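Local coordinates for protein alginate lyase (Chitinophaga sp. MD30, PDB 6KCW) that cleaves alginate as a polysaccharide lyase of family 36, probably by beta-elimination, with a lysine serving as both catalytic base and catalytic acid, at residues K149-S154 against T188-T193; Y163-Y168 against A181-N186. One frame throughout, in Å; residues are numbered along the deposited sequence.

How the contacts relate
The two contacts lie about 9 Å apart, centre to centre, on the same side of the chain's centre. In sequence order come 149-154, 163-168, 181-186 and 188-193, so contact 2 falls wholly between the two segments of contact 1. Strands 162-170, 179-185 and 188-195 are successive neighbours in the large antiparallel sheet. Strand 179-185 is the link: I183 N lies 2.7 Å from L191 O, and I183 O lies 2.9 Å from V190 N, both probable hydrogen bonds. Y151 CE1 also packs on I185 CG2. Contact 2 thus builds part of the sheet, while contact 1 lays a loop against its next strand.

Contact 1: residues K149-S154 against T188-T193; sequences KSYPSS and TTVLDT
S150 OG donates to P152 O at 3.3 Å, and R127 bonds to both oxygens, so the loop is held in its turn round the cis peptide before P152. The hydroxyl sits above the P152 carbonyl plane. Across the contact, the carbonyl carbon of S150 meets V190 CG1. Y151 carries much of the contact. Its CG is anti to the backbone N (chi1 -177°), beside the carbonyl carbon. The ring edge meets T188, with Y151 CE2 3.7 Å from T188 CB and T188 CG2 also in the ring plane. Y151 CB packs on V190 CG2 at 3.8 Å. An alanine at Y151 would keep that CB contact but would probably open a gap beside T188 and cost N186 ND2 its weak bond to the hydroxyl. K149 bends at chi2; its CB lies 3.5 Å from V190 O and its CG touches L191 CD1. P132 of strand 128-135 packs on K149, V190 and L191, and Y151 bonds through its backbone to F130. The loop therefore joins both sheets of the sandwich at a classic beta bulge, where V190 and L191 both face I183.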
# COMPACT_ATOMS: atom_id res chain seq x y z
N LYS A 149 -12.65 -6.89 -6.60
CA LYS A 149 -11.87 -6.49 -7.77
C LYS A 149 -10.50 -7.16 -7.79
O LYS A 149 -9.90 -7.44 -6.75
CB LYS A 149 -11.69 -4.97 -7.82
CG LYS A 149 -12.98 -4.18 -7.61
CD LYS A 149 -13.98 -4.50 -8.71
CE LYS A 149 -15.09 -3.45 -8.83
NZ LYS A 149 -15.93 -3.68 -10.04
N SER A 150 -10.00 -7.41 -9.00
CA SER A 150 -8.68 -8.01 -9.14
C SER A 150 -8.04 -7.59 -10.45
O SER A 150 -8.72 -7.25 -11.42
CB SER A 150 -8.75 -9.54 -9.07
OG SER A 150 -9.44 -10.08 -10.17
N TYR A 151 -6.71 -7.58 -10.45
CA TYR A 151 -5.93 -7.36 -11.65
C TYR A 151 -4.85 -8.44 -11.75
O TYR A 151 -4.03 -8.60 -10.83
CB TYR A 151 -5.30 -5.97 -11.66
CG TYR A 151 -4.52 -5.64 -12.92
CD1 TYR A 151 -3.18 -6.01 -13.06
CD2 TYR A 151 -5.12 -4.97 -13.98
CE1 TYR A 151 -2.47 -5.71 -14.20
CE2 TYR A 151 -4.41 -4.66 -15.14
CZ TYR A 151 -3.08 -5.04 -15.24
OH TYR A 151 -2.37 -4.75 -16.38
N PRO A 152 -4.85 -9.17 -12.87
CA PRO A 152 -5.81 -8.97 -13.96
C PRO A 152 -7.18 -9.55 -13.64
O PRO A 152 -7.29 -10.32 -12.66
CB PRO A 152 -5.15 -9.71 -15.13
CG PRO A 152 -4.39 -10.82 -14.47
CD PRO A 152 -3.93 -10.30 -13.13
N SER A 153 -8.22 -9.16 -14.40
CA SER A 153 -9.56 -9.66 -14.12
C SER A 153 -9.66 -11.16 -14.38
O SER A 153 -10.40 -11.86 -13.69
CB SER A 153 -10.63 -8.90 -14.93
OG SER A 153 -10.36 -8.92 -16.33
N SER A 154 -8.89 -11.67 -15.34
CA SER A 154 -8.74 -13.11 -15.53
C SER A 154 -7.26 -13.44 -15.66
O SER A 154 -6.45 -12.58 -16.01
CB SER A 154 -9.53 -13.61 -16.76
OG SER A 154 -8.93 -13.21 -17.98
N THR A 188 -5.00 0.42 -16.60
CA THR A 188 -6.28 -0.28 -16.54
C THR A 188 -6.93 -0.06 -15.18
O THR A 188 -6.27 -0.22 -14.15
CB THR A 188 -6.09 -1.78 -16.78
OG1 THR A 188 -5.72 -2.01 -18.16
CG2 THR A 188 -7.36 -2.57 -16.43
N THR A 189 -8.21 0.30 -15.18
CA THR A 189 -8.93 0.51 -13.93
C THR A 189 -9.09 -0.80 -13.16
O THR A 189 -9.64 -1.78 -13.67
CB THR A 189 -10.30 1.13 -14.20
OG1 THR A 189 -10.13 2.46 -14.70
CG2 THR A 189 -11.16 1.20 -12.93
N VAL A 190 -8.62 -0.82 -11.92
CA VAL A 190 -8.84 -1.97 -11.05
C VAL A 190 -10.04 -1.65 -10.18
O VAL A 190 -11.04 -2.39 -10.17
CB VAL A 190 -7.60 -2.29 -10.20
CG1 VAL A 190 -7.81 -3.59 -9.44
CG2 VAL A 190 -6.37 -2.37 -11.08
N LEU A 191 -9.95 -0.54 -9.46
CA LEU A 191 -11.03 -0.06 -8.62
C LEU A 191 -11.16 1.44 -8.85
O LEU A 191 -10.17 2.16 -8.78
CB LEU A 191 -10.76 -0.34 -7.14
CG LEU A 191 -11.77 0.27 -6.17
CD1 LEU A 191 -13.09 -0.49 -6.23
CD2 LEU A 191 -11.23 0.31 -4.74
N ASP A 192 -12.39 1.89 -9.13
CA ASP A 192 -12.67 3.33 -9.23
C ASP A 192 -14.11 3.52 -8.75
O ASP A 192 -15.05 3.49 -9.55
CB ASP A 192 -12.45 3.85 -10.65
CG ASP A 192 -12.92 5.30 -10.82
OD1 ASP A 192 -12.91 6.06 -9.83
OD2 ASP A 192 -13.30 5.67 -11.96
N THR A 193 -14.27 3.69 -7.45
CA THR A 193 -15.58 3.75 -6.84
C THR A 193 -15.72 4.98 -5.94
O THR A 193 -14.75 5.42 -5.31
CB THR A 193 -15.89 2.52 -5.98
OG1 THR A 193 -17.17 2.70 -5.35
CG2 THR A 193 -14.84 2.36 -4.91

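Contact 2: residues Y163-Y168 against A181-N186; sequences YHVHVY and AQIIIN
H166 and I184 form an antiparallel hydrogen-bonded pair. H166 N donates to I184 O at 2.6 Å, almost straight at 177°, and I184 N returns the bond to H166 O. Y168 and Q182 pair in the same way. Their two bonds are less alike: Y168 N stands tilted 31° from the Q182 carbonyl plane, whereas Q182 N approaches Y168 O nearly along the C=O axis. At the other end N186 bonds twice to H164. N186 N donates to H164 O at 2.8 Å, and the side-chain OD1 of N186 accepts from H164 N at 3.2 Å. A side-chain amide thus supplies the acceptor where strand 179-185 has ended. N186 ND2 lies 3.6 Å from Y163 CD1 and makes a weak hydrogen bond to Y151 OH.

H166 and Q182 meet on one face of the sheet. OE1 of Q182 lies at the edge of the imidazole, 3.5 Å from H166 CD2, and the I184 CG1 atom sits at this edge too. Q182 NE2 makes a weak hydrogen bond to D192 OD1. A water in the ring plane is 2.6 Å from H166 NE2. Its link to Q182 OE1 is too short to be certain. H166 ND1 bonds to D75 OD1. The H164 ring is satisfied by D75 at NE2 and D77 at ND1, and Y163 OH by the backbone N of T158.

V165, V167, I183 and I185 point to the opposite face. V167 CG2 rests on I183 CG1 at 4.1 Å, side by side. L116 and M118 of strand 113-122, in the other sheet, pack on this apolar face. Within its own sheet the hairpin of strands 162-170 and 179-185 lies between strand 71-80, next to 162-170, and strand 188-195, next to 179-185.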
# COMPACT_ATOMS: atom_id res chain seq x y z
N TYR A 163 4.86 -3.60 -12.89
CA TYR A 163 3.49 -3.10 -12.93
C TYR A 163 3.47 -1.67 -12.41
O TYR A 163 3.92 -1.41 -11.28
CB TYR A 163 2.57 -3.99 -12.11
CG TYR A 163 2.42 -5.37 -12.69
CD1 TYR A 163 1.49 -5.64 -13.69
CD2 TYR A 163 3.22 -6.40 -12.24
CE1 TYR A 163 1.36 -6.92 -14.23
CE2 TYR A 163 3.10 -7.67 -12.76
CZ TYR A 163 2.18 -7.93 -13.74
OH TYR A 163 2.10 -9.22 -14.23
N HIS A 164 2.99 -0.74 -13.23
CA HIS A 164 2.79 0.62 -12.75
C HIS A 164 1.44 0.74 -12.05
O HIS A 164 0.42 0.28 -12.58
CB HIS A 164 2.84 1.65 -13.88
CG HIS A 164 2.83 3.06 -13.38
ND1 HIS A 164 3.98 3.72 -12.98
CD2 HIS A 164 1.82 3.92 -13.16
CE1 HIS A 164 3.67 4.93 -12.56
NE2 HIS A 164 2.36 5.08 -12.65
N VAL A 165 1.45 1.36 -10.87
CA VAL A 165 0.28 1.53 -10.03
C VAL A 165 0.02 3.02 -9.85
O VAL A 165 0.93 3.77 -9.46
CB VAL A 165 0.48 0.85 -8.66
CG1 VAL A 165 -0.83 0.76 -7.89
CG2 VAL A 165 1.14 -0.51 -8.84
N HIS A 166 -1.21 3.44 -10.15
CA HIS A 166 -1.73 4.76 -9.80
C HIS A 166 -2.83 4.60 -8.74
O HIS A 166 -3.73 3.77 -8.90
CB HIS A 166 -2.27 5.49 -11.03
CG HIS A 166 -2.91 6.80 -10.72
ND1 HIS A 166 -2.18 7.93 -10.42
CD2 HIS A 166 -4.22 7.16 -10.62
CE1 HIS A 166 -3.01 8.93 -10.17
NE2 HIS A 166 -4.25 8.49 -10.27
N VAL A 167 -2.74 5.38 -7.67
CA VAL A 167 -3.75 5.39 -6.61
C VAL A 167 -4.26 6.81 -6.45
O VAL A 167 -3.48 7.77 -6.48
CB VAL A 167 -3.18 4.86 -5.28
CG1 VAL A 167 -4.02 5.31 -4.11
CG2 VAL A 167 -3.05 3.35 -5.31
N TYR A 168 -5.58 6.95 -6.32
CA TYR A 168 -6.24 8.24 -6.10
C TYR A 168 -7.25 8.07 -4.99
O TYR A 168 -8.03 7.10 -5.00
CB TYR A 168 -6.94 8.74 -7.37
CG TYR A 168 -7.81 9.96 -7.15
CD1 TYR A 168 -7.28 11.12 -6.61
CD2 TYR A 168 -9.16 9.96 -7.50
CE1 TYR A 168 -8.06 12.24 -6.42
CE2 TYR A 168 -9.95 11.09 -7.31
CZ TYR A 168 -9.39 12.23 -6.77
OH TYR A 168 -10.15 13.36 -6.55
N ALA A 181 -12.17 6.08 -3.91
CA ALA A 181 -11.01 5.19 -3.84
C ALA A 181 -10.73 4.64 -5.23
O ALA A 181 -11.61 4.05 -5.86
CB ALA A 181 -11.26 4.04 -2.85
N GLN A 182 -9.50 4.82 -5.72
CA GLN A 182 -9.18 4.42 -7.08
C GLN A 182 -7.80 3.77 -7.14
O GLN A 182 -6.84 4.28 -6.55
CB GLN A 182 -9.22 5.62 -8.03
CG GLN A 182 -8.80 5.33 -9.47
CD GLN A 182 -8.80 6.57 -10.35
OE1 GLN A 182 -7.74 7.12 -10.68
NE2 GLN A 182 -9.98 7.03 -10.74
N ILE A 183 -7.72 2.65 -7.87
CA ILE A 183 -6.45 1.99 -8.19
C ILE A 183 -6.38 1.73 -9.69
O ILE A 183 -7.28 1.10 -10.25
CB ILE A 183 -6.29 0.66 -7.43
CG1 ILE A 183 -6.26 0.90 -5.92
CG2 ILE A 183 -5.03 -0.06 -7.91
CD1 ILE A 183 -6.36 -0.36 -5.13
N ILE A 184 -5.30 2.18 -10.32
CA ILE A 184 -5.07 2.01 -11.75
C ILE A 184 -3.74 1.30 -11.93
O ILE A 184 -2.71 1.77 -11.44
CB ILE A 184 -5.07 3.36 -12.51
CG1 ILE A 184 -6.24 4.24 -12.07
CG2 ILE A 184 -5.12 3.12 -14.02
CD1 ILE A 184 -7.60 3.79 -12.60
N ILE A 185 -3.76 0.16 -12.63
CA ILE A 185 -2.56 -0.65 -12.83
C ILE A 185 -2.35 -0.82 -14.33
O ILE A 185 -3.24 -1.32 -15.03
CB ILE A 185 -2.67 -2.02 -12.13
CG1 ILE A 185 -2.88 -1.84 -10.63
CG2 ILE A 185 -1.43 -2.87 -12.37
CD1 ILE A 185 -3.06 -3.14 -9.90
N ASN A 186 -1.18 -0.40 -14.81
CA ASN A 186 -0.89 -0.41 -16.24
C ASN A 186 -1.98 0.32 -17.01
O ASN A 186 -2.47 -0.17 -18.03
CB ASN A 186 -0.72 -1.83 -16.77
CG ASN A 186 0.57 -2.48 -16.35
OD1 ASN A 186 1.45 -1.82 -15.80
ND2 ASN A 186 0.70 -3.77 -16.63
O HOH W 1 -6.69 9.33 -10.68